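Local structure of glucanase (Klebsiella pneumoniae, 5GY3) at residues 10-13 against 17-20; 50-55 against 90-95; 62-67 against 135-140; 66-71 against 77-82. The protein probably catalyses the endohydrolysis of beta-1,4-glucosidic linkages in cellulose and related beta-D-glucans, as a family 8 glycoside hydrolase. One frame throughout, in Å; residues are numbered along the deposited sequence.

Interaction 1. Residues 10-13 against 17-20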
loop_
_atom_site.group_PDB
_atom_site.type_symbol
_atom_site.label_atom_id
_atom_site.label_comp_id
_atom_site.label_asym_id
_atom_site.label_seq_id
_atom_site.Cartn_x
_atom_site.Cartn_y
_atom_site.Cartn_z
ATOM N N ARG A 10 -4.874 4.082 20.246
ATOM C CA ARG A 10 -3.454 4.384 20.204
ATOM C C ARG A 10 -3.074 5.340 19.088
ATOM O O ARG A 10 -2.168 6.156 19.275
ATOM C CB ARG A 10 -2.657 3.087 20.077
ATOM C CG ARG A 10 -2.710 2.282 21.360
ATOM C CD ARG A 10 -1.600 1.272 21.432
ATOM N NE ARG A 10 -0.314 1.789 20.963
ATOM C CZ ARG A 10 0.621 1.001 20.448
ATOM N NH1 ARG A 10 0.381 -0.297 20.347
ATOM N NH2 ARG A 10 1.775 1.499 20.033
ATOM N N PHE A 11 -3.755 5.292 17.940
ATOM C CA PHE A 11 -3.265 5.984 16.761
ATOM C C PHE A 11 -4.223 6.988 16.136
ATOM O O PHE A 11 -3.792 7.755 15.272
ATOM C CB PHE A 11 -2.859 4.963 15.686
ATOM C CG PHE A 11 -1.924 3.913 16.187
ATOM C CD1 PHE A 11 -0.629 4.248 16.568
ATOM C CD2 PHE A 11 -2.340 2.599 16.317
ATOM C CE1 PHE A 11 0.241 3.281 17.043
ATOM C CE2 PHE A 11 -1.475 1.629 16.788
ATOM C CZ PHE A 11 -0.173 1.976 17.148
ATOM N N MET A 12 -5.492 7.021 16.518
ATOM C CA MET A 12 -6.424 7.957 15.897
ATOM C C MET A 12 -6.694 9.138 16.826
ATOM O O MET A 12 -7.088 8.950 17.981
ATOM C CB MET A 12 -7.735 7.267 15.518
ATOM C CG MET A 12 -8.660 8.166 14.716
ATOM S SD MET A 12 -10.200 7.325 14.262
ATOM C CE MET A 12 -11.080 8.680 13.490
ATOM N N MET A 13 -6.479 10.351 16.314
ATOM C CA MET A 13 -6.752 11.587 17.034
ATOM C C MET A 13 -8.208 11.983 16.863
ATOM O O MET A 13 -8.862 11.593 15.891
ATOM C CB MET A 13 -5.856 12.718 16.524
ATOM C CG MET A 13 -4.377 12.610 16.883
ATOM S SD MET A 13 -4.057 12.378 18.645
ATOM C CE MET A 13 -3.654 10.638 18.697
ATOM N N ARG A 17 -7.049 12.388 12.431
ATOM C CA ARG A 17 -5.702 11.998 12.015
ATOM C C ARG A 17 -5.325 10.632 12.567
ATOM O O ARG A 17 -5.638 10.307 13.717
ATOM C CB ARG A 17 -4.657 13.016 12.494
ATOM C CG ARG A 17 -4.713 14.346 11.817
ATOM C CD ARG A 17 -3.656 15.327 12.353
ATOM N NE ARG A 17 -3.964 15.759 13.717
ATOM C CZ ARG A 17 -3.139 15.648 14.754
ATOM N NH1 ARG A 17 -1.923 15.143 14.596
ATOM N NH2 ARG A 17 -3.527 16.061 15.949
ATOM N N ILE A 18 -4.637 9.835 11.739
ATOM C CA ILE A 18 -3.921 8.644 12.187
ATOM C C ILE A 18 -2.467 9.036 12.393
ATOM O O ILE A 18 -1.857 9.667 11.519
ATOM C CB ILE A 18 -4.031 7.496 11.169
ATOM C CG1 ILE A 18 -5.475 7.011 11.087
ATOM C CG2 ILE A 18 -3.104 6.340 11.561
ATOM C CD1 ILE A 18 -5.936 6.205 12.289
ATOM N N ILE A 19 -1.915 8.673 13.545
ATOM C CA ILE A 19 -0.615 9.165 13.984
ATOM C C ILE A 19 0.400 8.040 13.867
ATOM O O ILE A 19 0.234 6.975 14.477
ATOM C CB ILE A 19 -0.682 9.693 15.425
ATOM C CG1 ILE A 19 -1.645 10.872 15.513
ATOM C CG2 ILE A 19 0.664 10.124 15.877
ATOM C CD1 ILE A 19 -1.335 11.980 14.553
ATOM N N ASP A 20 1.449 8.278 13.081
ATOM C CA ASP A 20 2.599 7.379 12.982
ATOM C C ASP A 20 3.503 7.702 14.172
ATOM O O ASP A 20 4.443 8.495 14.087
ATOM C CB ASP A 20 3.302 7.581 11.639
ATOM C CG ASP A 20 4.243 6.438 11.261
ATOM O OD1 ASP A 20 4.770 5.749 12.158
ATOM O OD2 ASP A 20 4.457 6.241 10.040
#
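Met12 and Ile18 form a single antiparallel beta bridge, a non-hydrogen-bonded pair with CA atoms 4.5 Å apart. The bridge closes the tight reversal of the chain just after helix 2-11, where Met12 is the first residue to leave helical geometry.

Two backbone hydrogen bonds flank the pair. Ile19 N gives its hydrogen to Phe11 O at 2.7 Å, and Met13 N gives its own to Arg17 O, also at 2.7 Å. The second is nearly straight, with 171° at the hydrogen. Both acceptors also take a CA-H...O contact: Ile18 CA lies 3.2 Å from Phe11 O, and Met12 CA approaches Arg17 O in the same way. Each carbonyl is therefore held by two donors of unequal strength.

The apolar contacts split between two sides of the bridge. On one side Ile18 CD1 comes to within 3.8 Å of Met12 CB, and both residues also pack on Leu51 of helix 45-59. On the other side Met13 crosses Ile19 at about a right angle, CG to CG1 at 3.5 Å. The Met13 chain is bent at chi2 (-53°) and again at chi3, which folds CE back so that it too lies against Ile19 CG1.

The charged group is Arg17. Its guanidinium makes a salt bridge through NE with Asp15, in the turn between the two segments. Over one face of the Arg17 guanidinium lies a methylene of Met13, with CG 3.6 Å above the plane and offset toward NH2.

Interaction 2. Residues 50-55 against 90-95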
loop_
_atom_site.group_PDB
_atom_site.type_symbol
_atom_site.label_atom_id
_atom_site.label_comp_id
_atom_site.label_asym_id
_atom_site.label_seq_id
_atom_site.Cartn_x
_atom_site.Cartn_y
_atom_site.Cartn_z
ATOM N N LYS A 50 -14.935 10.662 10.067
ATOM C CA LYS A 50 -13.912 11.514 10.676
ATOM C C LYS A 50 -12.600 11.423 9.904
ATOM O O LYS A 50 -11.962 12.441 9.610
ATOM C CB LYS A 50 -13.676 11.118 12.138
ATOM C CG LYS A 50 -14.670 11.659 13.171
ATOM C CD LYS A 50 -14.498 10.944 14.542
ATOM C CE LYS A 50 -15.474 9.760 14.688
ATOM N NZ LYS A 50 -15.025 8.589 15.537
ATOM N N LEU A 51 -12.174 10.195 9.589
ATOM C CA LEU A 51 -10.926 9.992 8.858
ATOM C C LEU A 51 -10.987 10.656 7.495
ATOM O O LEU A 51 -10.046 11.346 7.078
ATOM C CB LEU A 51 -10.649 8.497 8.701
ATOM C CG LEU A 51 -10.388 7.687 9.963
ATOM C CD1 LEU A 51 -10.570 6.190 9.704
ATOM C CD2 LEU A 51 -8.983 7.980 10.470
ATOM N N TRP A 52 -12.099 10.457 6.787
ATOM C CA TRP A 52 -12.242 10.999 5.439
ATOM C C TRP A 52 -12.383 12.517 5.467
ATOM O O TRP A 52 -11.773 13.219 4.649
ATOM C CB TRP A 52 -13.439 10.336 4.746
ATOM C CG TRP A 52 -13.839 10.958 3.440
ATOM C CD1 TRP A 52 -15.107 11.315 3.054
ATOM C CD2 TRP A 52 -12.977 11.296 2.341
ATOM N NE1 TRP A 52 -15.082 11.858 1.789
ATOM C CE2 TRP A 52 -13.786 11.860 1.332
ATOM C CE3 TRP A 52 -11.599 11.187 2.118
ATOM C CZ2 TRP A 52 -13.262 12.308 0.117
ATOM C CZ3 TRP A 52 -11.079 11.633 0.915
ATOM C CH2 TRP A 52 -11.907 12.191 -0.070
ATOM N N GLN A 53 -13.165 13.041 6.413
ATOM C CA GLN A 53 -13.326 14.488 6.525
ATOM C C GLN A 53 -11.988 15.181 6.766
ATOM O O GLN A 53 -11.707 16.221 6.166
ATOM C CB GLN A 53 -14.313 14.817 7.647
ATOM C CG GLN A 53 -14.337 16.282 8.089
ATOM C CD GLN A 53 -15.233 16.502 9.312
ATOM O OE1 GLN A 53 -15.438 15.587 10.119
ATOM N NE2 GLN A 53 -15.769 17.714 9.450
ATOM N N TRP A 54 -11.147 14.625 7.640
ATOM C CA TRP A 54 -9.853 15.260 7.861
ATOM C C TRP A 54 -8.979 15.152 6.615
ATOM O O TRP A 54 -8.346 16.132 6.203
ATOM C CB TRP A 54 -9.138 14.653 9.069
ATOM C CG TRP A 54 -7.818 15.330 9.284
ATOM C CD1 TRP A 54 -7.581 16.461 10.021
ATOM C CD2 TRP A 54 -6.559 14.956 8.708
ATOM N NE1 TRP A 54 -6.246 16.800 9.950
ATOM C CE2 TRP A 54 -5.599 15.896 9.147
ATOM C CE3 TRP A 54 -6.147 13.915 7.868
ATOM C CZ2 TRP A 54 -4.253 15.821 8.777
ATOM C CZ3 TRP A 54 -4.813 13.839 7.506
ATOM C CH2 TRP A 54 -3.881 14.787 7.960
ATOM N N THR A 55 -8.957 13.974 5.991
ATOM C CA THR A 55 -8.144 13.770 4.795
ATOM C C THR A 55 -8.533 14.745 3.696
ATOM O O THR A 55 -7.677 15.404 3.093
ATOM C CB THR A 55 -8.313 12.335 4.305
ATOM O OG1 THR A 55 -8.003 11.438 5.374
ATOM C CG2 THR A 55 -7.409 12.059 3.098
ATOM N N THR A 90 -4.708 5.803 -3.847
ATOM C CA THR A 90 -5.428 4.592 -4.225
ATOM C C THR A 90 -6.187 4.009 -3.042
ATOM O O THR A 90 -7.355 3.615 -3.170
ATOM C CB THR A 90 -4.430 3.564 -4.774
ATOM O OG1 THR A 90 -3.833 4.062 -5.977
ATOM C CG2 THR A 90 -5.099 2.234 -5.043
ATOM N N LEU A 91 -5.522 3.915 -1.884
ATOM C CA LEU A 91 -6.147 3.320 -0.706
ATOM C C LEU A 91 -7.367 4.115 -0.276
ATOM O O LEU A 91 -8.401 3.536 0.096
ATOM C CB LEU A 91 -5.135 3.257 0.436
ATOM C CG LEU A 91 -3.976 2.287 0.204
ATOM C CD1 LEU A 91 -2.842 2.592 1.174
ATOM C CD2 LEU A 91 -4.461 0.857 0.358
ATOM N N ILE A 92 -7.257 5.445 -0.322
ATOM C CA ILE A 92 -8.379 6.324 0.007
ATOM C C ILE A 92 -9.538 6.089 -0.956
ATOM O O ILE A 92 -10.691 5.936 -0.538
ATOM C CB ILE A 92 -7.924 7.796 0.001
ATOM C CG1 ILE A 92 -6.969 8.071 1.176
ATOM C CG2 ILE A 92 -9.137 8.733 0.032
ATOM C CD1 ILE A 92 -6.099 9.362 1.027
ATOM N N ALA A 93 -9.250 6.066 -2.264
ATOM C CA ALA A 93 -10.320 5.869 -3.239
ATOM C C ALA A 93 -10.947 4.491 -3.089
ATOM O O ALA A 93 -12.155 4.320 -3.299
ATOM C CB ALA A 93 -9.789 6.058 -4.664
ATOM N N TRP A 94 -10.128 3.491 -2.774
ATOM C CA TRP A 94 -10.624 2.131 -2.586
ATOM C C TRP A 94 -11.510 2.046 -1.351
ATOM O O TRP A 94 -12.590 1.443 -1.392
ATOM C CB TRP A 94 -9.427 1.181 -2.468
ATOM C CG TRP A 94 -9.758 -0.266 -2.460
ATOM C CD1 TRP A 94 -10.878 -0.873 -2.970
ATOM C CD2 TRP A 94 -8.942 -1.306 -1.929
ATOM N NE1 TRP A 94 -10.800 -2.235 -2.785
ATOM C CE2 TRP A 94 -9.618 -2.524 -2.151
ATOM C CE3 TRP A 94 -7.695 -1.330 -1.290
ATOM C CZ2 TRP A 94 -9.100 -3.749 -1.737
ATOM C CZ3 TRP A 94 -7.173 -2.555 -0.897
ATOM C CH2 TRP A 94 -7.871 -3.745 -1.131
ATOM N N ALA A 95 -11.075 2.663 -0.248
ATOM C CA ALA A 95 -11.895 2.682 0.958
ATOM C C ALA A 95 -13.250 3.344 0.703
ATOM O O ALA A 95 -14.283 2.873 1.204
ATOM C CB ALA A 95 -11.143 3.395 2.082
#
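Ile92 of helix 86-103 reaches across to helix 45-59 and meets Trp52 and Thr55 with two different branches. This is helix-to-helix packing in the (alpha/alpha)6 barrel known for family 8 enzymes.

The tight part is small and lies around the Ile92 side chain. Its CG2 methyl approaches the six-membered ring of Trp52 obliquely, 3.6 Å from CZ3. Its CD1 methyl meets Thr55 CG2 tip to tip, also at 3.6 Å. With chi2 at 162° the Ile92 chain is extended, which carries CD1 out to the threonine. Ile92 also packs on Ile115 of helix 106-123.

The rest is loose. The nearest CA atoms, those of Trp52 and Ile92, are 8.1 Å apart, and the two segments bury just 106 Å² together. Trp52 is partly exposed and brings only the CE3-CZ3 part of its indole to the isoleucine. Gln53, next to it on the helix, lies on the solvent side.

Thr55 keeps its polar atom away from the methyl contact. OG1 donates to Leu51 O at 2.7 Å and also pairs with Gln32 NE2. Thr55 N reaches the same Leu51 oxygen from the opposite face of its plane. The hydroxyl is thus satisfied by its own helix and by Gln32 of helix 29-41, and the two segments meet through carbon atoms alone, with no hydrogen bond between them.

Interaction 3. Residues 62-67 against 135-140; sequences KSNGLF and PGVKGF
An Asx turn at Asn64 shapes the loop after helix 45-59, and its Asn64 and Leu66 side chains meet Val137 in the loop that follows strand 130-133. One methyl group makes the whole contact. Val137 CG2 lies 3.9 Å from Leu66 CD1 and 3.9 Å from Asn64 ND2.

The two approaches differ. Leu66 comes in at a slant with one methyl of its fork. Asn64 and Val137 slide past each other, pointing in opposite directions, and the amide nitrogen passes alongside the methyl.

The Asx turn fixes the amide. Leu66 N donates to Asn64 OD1 at 2.9 Å, with 162° at the hydrogen. A chi1 of 59° places Asn64 CG between its own backbone N and carbonyl carbon, from where OD1 can fold back over the turn. ND2 is then left pointing to Val137.

Both loops have further supports. Asn64 O accepts from Ser118 OG on helix 106-123, and Val137 N pairs with Asn84 OD1.

The segments bury 85 Å² between them and share no hydrogen bond. ND2 meets CG2 without one, so the contact is van der Waals packing.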
loop_
_atom_site.group_PDB
_atom_site.type_symbol
_atom_site.label_atom_id
_atom_site.label_comp_id
_atom_site.label_asym_id
_atom_site.label_seq_id
_atom_site.Cartn_x
_atom_site.Cartn_y
_atom_site.Cartn_z
ATOM N N LYS A 62 -6.014 20.531 -4.818
ATOM C CA LYS A 62 -7.094 20.971 -5.696
ATOM C C LYS A 62 -6.664 21.082 -7.152
ATOM O O LYS A 62 -7.527 21.145 -8.035
ATOM C CB LYS A 62 -7.640 22.315 -5.217
ATOM C CG LYS A 62 -8.330 22.268 -3.858
ATOM C CD LYS A 62 -9.796 21.931 -3.997
ATOM C CE LYS A 62 -10.495 21.982 -2.639
ATOM N NZ LYS A 62 -10.225 23.263 -1.917
ATOM N N SER A 63 -5.358 21.107 -7.427
ATOM C CA SER A 63 -4.911 21.245 -8.807
ATOM C C SER A 63 -5.121 19.962 -9.599
ATOM O O SER A 63 -5.280 20.011 -10.823
ATOM C CB SER A 63 -3.440 21.668 -8.851
ATOM O OG SER A 63 -2.577 20.635 -8.401
ATOM N N ASN A 64 -5.134 18.809 -8.937
ATOM C CA ASN A 64 -5.286 17.561 -9.669
ATOM C C ASN A 64 -6.226 16.564 -9.007
ATOM O O ASN A 64 -6.411 15.477 -9.553
ATOM C CB ASN A 64 -3.907 16.901 -9.915
ATOM C CG ASN A 64 -3.150 16.593 -8.633
ATOM O OD1 ASN A 64 -3.733 16.461 -7.553
ATOM N ND2 ASN A 64 -1.831 16.459 -8.750
ATOM N N GLY A 65 -6.834 16.894 -7.868
ATOM C CA GLY A 65 -7.763 15.981 -7.225
ATOM C C GLY A 65 -7.134 14.893 -6.379
ATOM O O GLY A 65 -7.875 14.078 -5.805
ATOM N N LEU A 66 -5.804 14.845 -6.276
ATOM C CA LEU A 66 -5.134 13.857 -5.447
ATOM C C LEU A 66 -4.877 14.483 -4.071
ATOM O O LEU A 66 -5.540 15.450 -3.690
ATOM C CB LEU A 66 -3.878 13.356 -6.162
ATOM C CG LEU A 66 -4.175 12.650 -7.496
ATOM C CD1 LEU A 66 -2.881 12.369 -8.237
ATOM C CD2 LEU A 66 -4.925 11.356 -7.214
ATOM N N PHE A 67 -3.938 13.944 -3.302
ATOM C CA PHE A 67 -3.750 14.379 -1.926
ATOM C C PHE A 67 -2.271 14.589 -1.636
ATOM O O PHE A 67 -1.447 13.730 -1.964
ATOM C CB PHE A 67 -4.334 13.350 -0.943
ATOM C CG PHE A 67 -5.789 13.067 -1.173
ATOM C CD1 PHE A 67 -6.186 12.080 -2.058
ATOM C CD2 PHE A 67 -6.762 13.809 -0.525
ATOM C CE1 PHE A 67 -7.540 11.834 -2.286
ATOM C CE2 PHE A 67 -8.112 13.563 -0.738
ATOM C CZ PHE A 67 -8.499 12.582 -1.627
ATOM N N PRO A 135 4.956 6.591 -8.671
ATOM C CA PRO A 135 4.752 6.734 -7.214
ATOM C C PRO A 135 4.184 8.084 -6.814
ATOM O O PRO A 135 3.644 8.207 -5.708
ATOM C CB PRO A 135 6.162 6.547 -6.637
ATOM C CG PRO A 135 6.921 5.784 -7.694
ATOM C CD PRO A 135 6.354 6.268 -9.005
ATOM N N GLY A 136 4.343 9.098 -7.660
ATOM C CA GLY A 136 3.798 10.424 -7.426
ATOM C C GLY A 136 3.841 11.199 -8.723
ATOM O O GLY A 136 4.550 10.824 -9.662
ATOM N N VAL A 137 3.053 12.279 -8.775
ATOM C CA VAL A 137 2.945 13.046 -10.018
ATOM C C VAL A 137 4.294 13.641 -10.408
ATOM O O VAL A 137 4.647 13.684 -11.594
ATOM C CB VAL A 137 1.864 14.136 -9.895
ATOM C CG1 VAL A 137 1.895 15.056 -11.116
ATOM C CG2 VAL A 137 0.484 13.510 -9.757
ATOM N N LYS A 138 5.075 14.096 -9.429
ATOM C CA LYS A 138 6.378 14.693 -9.710
ATOM C C LYS A 138 7.495 13.908 -9.037
ATOM O O LYS A 138 7.297 13.291 -7.989
ATOM C CB LYS A 138 6.462 16.151 -9.232
ATOM C CG LYS A 138 5.570 17.113 -9.998
ATOM C CD LYS A 138 5.896 18.567 -9.669
ATOM C CE LYS A 138 6.582 18.723 -8.320
ATOM N NZ LYS A 138 5.677 18.491 -7.164
ATOM N N GLY A 139 8.684 13.961 -9.641
ATOM C CA GLY A 139 9.895 13.493 -9.004
ATOM C C GLY A 139 10.338 12.096 -9.383
ATOM O O GLY A 139 11.462 11.709 -9.025
ATOM N N PHE A 140 9.506 11.332 -10.092
ATOM C CA PHE A 140 9.831 9.945 -10.399
ATOM C C PHE A 140 9.991 9.680 -11.883
ATOM O O PHE A 140 10.340 8.552 -12.258
ATOM C CB PHE A 140 8.762 9.015 -9.815
ATOM C CG PHE A 140 8.634 9.144 -8.337
ATOM C CD1 PHE A 140 9.540 8.501 -7.500
ATOM C CD2 PHE A 140 7.657 9.951 -7.784
ATOM C CE1 PHE A 140 9.448 8.634 -6.116
ATOM C CE2 PHE A 140 7.555 10.097 -6.401
ATOM C CZ PHE A 140 8.455 9.445 -5.571
#

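Interaction 4. Residues 66-71 against 77-82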
loop_
_atom_site.group_PDB
_atom_site.type_symbol
_atom_site.label_atom_id
_atom_site.label_comp_id
_atom_site.label_asym_id
_atom_site.label_seq_id
_atom_site.Cartn_x
_atom_site.Cartn_y
_atom_site.Cartn_z
ATOM N N LEU A 66 -5.804 14.845 -6.276
ATOM C CA LEU A 66 -5.134 13.857 -5.447
ATOM C C LEU A 66 -4.877 14.483 -4.071
ATOM O O LEU A 66 -5.540 15.450 -3.690
ATOM C CB LEU A 66 -3.878 13.356 -6.162
ATOM C CG LEU A 66 -4.175 12.650 -7.496
ATOM C CD1 LEU A 66 -2.881 12.369 -8.237
ATOM C CD2 LEU A 66 -4.925 11.356 -7.214
ATOM N N PHE A 67 -3.938 13.944 -3.302
ATOM C CA PHE A 67 -3.750 14.379 -1.926
ATOM C C PHE A 67 -2.271 14.589 -1.636
ATOM O O PHE A 67 -1.447 13.730 -1.964
ATOM C CB PHE A 67 -4.334 13.350 -0.943
ATOM C CG PHE A 67 -5.789 13.067 -1.173
ATOM C CD1 PHE A 67 -6.186 12.080 -2.058
ATOM C CD2 PHE A 67 -6.762 13.809 -0.525
ATOM C CE1 PHE A 67 -7.540 11.834 -2.286
ATOM C CE2 PHE A 67 -8.112 13.563 -0.738
ATOM C CZ PHE A 67 -8.499 12.582 -1.627
ATOM N N TYR A 68 -1.939 15.715 -0.998
ATOM C CA TYR A 68 -0.616 15.858 -0.391
ATOM C C TYR A 68 -0.365 14.683 0.545
ATOM O O TYR A 68 -1.226 14.329 1.354
ATOM C CB TYR A 68 -0.531 17.179 0.380
ATOM C CG TYR A 68 -0.940 18.383 -0.437
ATOM C CD1 TYR A 68 -0.366 18.633 -1.676
ATOM C CD2 TYR A 68 -1.901 19.269 0.031
ATOM C CE1 TYR A 68 -0.731 19.736 -2.424
ATOM C CE2 TYR A 68 -2.278 20.374 -0.715
ATOM C CZ TYR A 68 -1.690 20.602 -1.941
ATOM O OH TYR A 68 -2.060 21.701 -2.688
ATOM N N TRP A 69 0.812 14.062 0.431
ATOM C CA TRP A 69 0.955 12.736 1.020
ATOM C C TRP A 69 1.267 12.753 2.510
ATOM O O TRP A 69 0.977 11.766 3.182
ATOM C CB TRP A 69 2.035 11.923 0.296
ATOM C CG TRP A 69 3.451 12.293 0.666
ATOM C CD1 TRP A 69 4.159 13.371 0.221
ATOM C CD2 TRP A 69 4.331 11.566 1.542
ATOM N NE1 TRP A 69 5.429 13.364 0.766
ATOM C CE2 TRP A 69 5.555 12.268 1.582
ATOM C CE3 TRP A 69 4.200 10.391 2.298
ATOM C CZ2 TRP A 69 6.640 11.836 2.349
ATOM C CZ3 TRP A 69 5.278 9.963 3.059
ATOM C CH2 TRP A 69 6.482 10.683 3.074
ATOM N N ARG A 70 1.833 13.832 3.047
ATOM C CA ARG A 70 2.352 13.822 4.408
ATOM C C ARG A 70 1.922 15.070 5.169
ATOM O O ARG A 70 1.897 16.173 4.615
ATOM C CB ARG A 70 3.880 13.724 4.388
ATOM C CG ARG A 70 4.538 13.502 5.744
ATOM C CD ARG A 70 6.025 13.219 5.520
ATOM N NE ARG A 70 6.813 13.190 6.750
ATOM C CZ ARG A 70 7.307 14.277 7.336
ATOM N NH1 ARG A 70 7.067 15.475 6.816
ATOM N NH2 ARG A 70 8.027 14.168 8.446
ATOM N N TYR A 71 1.607 14.886 6.452
ATOM C CA TYR A 71 1.194 15.968 7.338
ATOM C C TYR A 71 2.048 15.910 8.597
ATOM O O TYR A 71 1.981 14.930 9.346
ATOM C CB TYR A 71 -0.297 15.844 7.685
ATOM C CG TYR A 71 -0.825 16.948 8.584
ATOM C CD1 TYR A 71 -1.289 18.139 8.050
ATOM C CD2 TYR A 71 -0.868 16.783 9.963
ATOM C CE1 TYR A 71 -1.784 19.141 8.861
ATOM C CE2 TYR A 71 -1.365 17.786 10.787
ATOM C CZ TYR A 71 -1.818 18.959 10.226
ATOM O OH TYR A 71 -2.310 19.958 11.037
ATOM N N ASP A 77 5.176 24.635 8.342
ATOM C CA ASP A 77 4.149 24.318 7.362
ATOM C C ASP A 77 3.913 22.815 7.417
ATOM O O ASP A 77 4.777 22.045 6.969
ATOM C CB ASP A 77 4.584 24.749 5.963
ATOM C CG ASP A 77 3.506 24.544 4.924
ATOM O OD1 ASP A 77 2.555 23.763 5.163
ATOM O OD2 ASP A 77 3.612 25.171 3.856
ATOM N N PRO A 78 2.768 22.351 7.933
ATOM C CA PRO A 78 2.576 20.902 8.114
ATOM C C PRO A 78 2.454 20.140 6.810
ATOM O O PRO A 78 2.561 18.907 6.825
ATOM C CB PRO A 78 1.273 20.815 8.929
ATOM C CG PRO A 78 1.002 22.219 9.412
ATOM C CD PRO A 78 1.600 23.121 8.388
ATOM N N ILE A 79 2.230 20.827 5.694
ATOM C CA ILE A 79 2.144 20.180 4.391
ATOM C C ILE A 79 3.199 20.797 3.483
ATOM O O ILE A 79 2.882 21.368 2.434
ATOM C CB ILE A 79 0.727 20.291 3.797
ATOM C CG1 ILE A 79 0.195 21.723 3.879
ATOM C CG2 ILE A 79 -0.225 19.391 4.539
ATOM C CD1 ILE A 79 -1.253 21.857 3.429
ATOM N N ALA A 80 4.465 20.681 3.885
ATOM C CA ALA A 80 5.552 21.274 3.111
ATOM C C ALA A 80 5.711 20.593 1.756
ATOM O O ALA A 80 5.840 21.267 0.728
ATOM C CB ALA A 80 6.860 21.207 3.902
ATOM N N ASP A 81 5.717 19.257 1.731
ATOM C CA ASP A 81 5.858 18.515 0.481
ATOM C C ASP A 81 4.513 18.479 -0.235
ATOM O O ASP A 81 3.549 17.891 0.267
ATOM C CB ASP A 81 6.367 17.096 0.743
ATOM C CG ASP A 81 6.702 16.340 -0.542
ATOM O OD1 ASP A 81 6.332 16.799 -1.646
ATOM O OD2 ASP A 81 7.335 15.266 -0.455
ATOM N N LYS A 82 4.457 19.088 -1.416
ATOM C CA LYS A 82 3.221 19.219 -2.172
ATOM C C LYS A 82 2.988 18.065 -3.143
ATOM O O LYS A 82 2.076 18.146 -3.972
ATOM C CB LYS A 82 3.221 20.549 -2.929
ATOM C CG LYS A 82 3.413 21.752 -2.024
ATOM C CD LYS A 82 2.244 21.893 -1.058
ATOM C CE LYS A 82 2.456 23.060 -0.099
ATOM N NZ LYS A 82 1.355 23.122 0.906
HETATM O O HOH W 1 -1.141 23.934 -0.499
HETATM O O HOH W 2 3.382 16.483 2.509
#
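Tyr68 carries Lys82 over one ring face, and Tyr71 carries Pro78 over one of its own. Trp69 has Arg70 CB over the centre of one face and meets Asp81 at its ring edge. Residues 68-71, which end in strand 70-71, pack against the loop 77-82 that follows it. The chain doubles back at the surface, with 161° between the runs, and strand 70-71 pairs antiparallel with strand 27-28.

On Tyr68, Lys82 CD makes a CH-pi contact 4.3 Å from the ring centroid. The Lys82 ammonium adds a cation-pi interaction, with NZ 5.0 Å from the same centroid. Lys82 O lies in plane at the ring edge. On Tyr71, Pro78 CB sits 3.9 Å from the centroid, and Ile79 CG2 lies at the edge. Trp54 of helix 45-59 meets Tyr71 edge-to-face.

Trp69 gives the one direct hydrogen bond between the segments. NE1 donates to Asp81 OD2 at 3.0 Å, from within the indole plane. The ring and carboxylate planes are 86° apart. NE1 meets OD2 from above the carboxylate plane. OD1 is taken by Asn83 N. The Trp69 side chain is about 7 Å from that of Asp87, the predicted nucleophile.

Lys82 is bent at chi2 (-64°), which brings NZ back over its own loop. There it donates to Ile79 O at 2.8 Å and to a water bonded to Tyr68 OH. An Asx turn at Asp77, with OD1 accepting from Ile79 N, shapes the loop start. A second water joins the two backbones, donating to Arg70 O at 2.6 Å and to Asp81 O at 2.7 Å.

Overall arrangement
Interaction 2 is the buried contact, interactions 1 and 3 are partly buried, and interaction 4 lies at the surface. The chemistry follows this order only in part. Interactions 2 and 3 are small and lack hydrogen bonds between their segments. Interaction 1 relies on backbone bonds, and interaction 4 on aromatic faces, charge and water. Trp54 of helix 45-59 packs on both Arg17 of interaction 1 and Tyr71 of interaction 4, which also touch each other. Interactions 3 and 4 share Leu66 and Phe67, and the Phe67 ring packs on Trp52 and Ile92 of interaction 2. Interaction 4 is nested within the loop that interaction 2 closes.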